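Side-chain contact in hydrogenase maturation protease HycI (Thermococcus kodakarensis KOD1, PDB 5ZBY), which probably acts as an endopeptidase that trims the C-terminus of the [NiFe] hydrogenase large subunit during its maturation: residues A[76-79]-A[83-86]. Sequence-based numbering, arbitrary orientation.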
# COMPACT_ATOMS: atom_id res chain seq x y z
N ILE A 76 -3.23 8.61 -1.49
CA ILE A 76 -2.60 9.57 -0.61
C ILE A 76 -2.71 10.93 -1.24
O ILE A 76 -2.34 11.08 -2.41
CB ILE A 76 -1.08 9.23 -0.41
CG1 ILE A 76 -0.89 7.87 0.26
CG2 ILE A 76 -0.39 10.35 0.35
CD1 ILE A 76 -1.46 7.80 1.64
N HIS A 77 -3.26 11.88 -0.49
CA HIS A 77 -3.29 13.29 -0.93
C HIS A 77 -1.92 13.90 -0.64
O HIS A 77 -1.58 14.14 0.50
CB HIS A 77 -4.40 14.06 -0.22
CG HIS A 77 -4.52 15.48 -0.71
ND1 HIS A 77 -4.33 15.81 -2.03
CD2 HIS A 77 -4.72 16.65 -0.06
CE1 HIS A 77 -4.46 17.11 -2.19
NE2 HIS A 77 -4.70 17.65 -1.01
N PHE A 78 -1.12 14.15 -1.68
CA PHE A 78 0.19 14.77 -1.46
C PHE A 78 0.39 15.97 -2.36
O PHE A 78 1.51 16.48 -2.52
CB PHE A 78 1.31 13.75 -1.68
CG PHE A 78 1.36 13.17 -3.07
CD1 PHE A 78 2.10 13.80 -4.07
CD2 PHE A 78 0.72 11.98 -3.37
CE1 PHE A 78 2.18 13.24 -5.34
CE2 PHE A 78 0.77 11.46 -4.65
CZ PHE A 78 1.52 12.09 -5.63
N GLY A 79 -0.71 16.41 -2.96
CA GLY A 79 -0.71 17.64 -3.76
C GLY A 79 -0.23 17.42 -5.18
O GLY A 79 0.15 18.37 -5.89
N GLY A 83 -3.68 10.60 -9.85
CA GLY A 83 -3.13 9.45 -10.53
C GLY A 83 -1.63 9.37 -10.43
O GLY A 83 -1.01 8.35 -10.79
N GLU A 84 -1.02 10.44 -9.95
CA GLU A 84 0.43 10.47 -9.81
C GLU A 84 0.80 9.56 -8.65
O GLU A 84 0.10 9.52 -7.64
CB GLU A 84 0.90 11.88 -9.55
CG GLU A 84 2.38 12.07 -9.40
CD GLU A 84 2.75 13.56 -9.28
OE1 GLU A 84 1.88 14.47 -9.47
OE2 GLU A 84 3.93 13.84 -8.96
N PHE A 85 1.94 8.88 -8.77
CA PHE A 85 2.41 8.01 -7.69
C PHE A 85 3.44 8.69 -6.78
O PHE A 85 4.19 9.59 -7.20
CB PHE A 85 3.04 6.76 -8.30
CG PHE A 85 2.10 5.88 -9.01
CD1 PHE A 85 0.95 5.42 -8.38
CD2 PHE A 85 2.40 5.41 -10.28
CE1 PHE A 85 0.07 4.56 -9.03
CE2 PHE A 85 1.54 4.53 -10.94
CZ PHE A 85 0.36 4.09 -10.30
N ILE A 86 3.50 8.23 -5.54
CA ILE A 86 4.56 8.65 -4.62
C ILE A 86 5.09 7.42 -3.91
O ILE A 86 4.32 6.50 -3.66
CB ILE A 86 4.05 9.67 -3.63
CG1 ILE A 86 5.17 10.16 -2.73
CG2 ILE A 86 2.84 9.14 -2.81
CD1 ILE A 86 4.85 11.54 -2.14
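With CG of F78 set between its backbone N and carbonyl carbon (chi1 61°), the phenyl ring reaches from the loop after strand 69-75 to the start of strand 85-88, where it meets I86 and E84. With CG1 of I86 anti to the backbone N and the chain extended to CD1, its CB, CG2 and CD1 all come over one face of the ring, and the two side chains run past each other in opposite directions. I86 CB sits 4.0 Å from the F78 ring centroid, 16° off the normal, a CH-pi contact. The methyl I86 CG2 comes to 3.6 Å from F78 CD2, while I86 CD1 reaches 4.0 Å from F78 CG. The far end of the ring is met by E84: its backbone O lies in the ring plane at the edge, 3.6 Å from F78 CZ, and its methylene CG stands 3.9 Å from the same carbon. The carboxylate, its plane 86° from that of the ring, brings CD to 4.0 Å from F78 CE1, whereas OE1 is hydrogen-bonded to E81 N, between the two segments. Q126, just past strand 119-125, joins them: its side-chain OE1 accepts a hydrogen bond from F78 N, and backbone hydrogen bonds link it to G83 and E84. A leucine in place of F78 would probably leave I86 without a flat face to lie on and the E84 carbonyl without its aromatic edge. Apolar and CH-pi contacts thus add to the Q126 hydrogen bonds in keeping this surface loop against edge strand 85-88, and the weakly positive ring edge probably suits the carbonyl oxygen beside it.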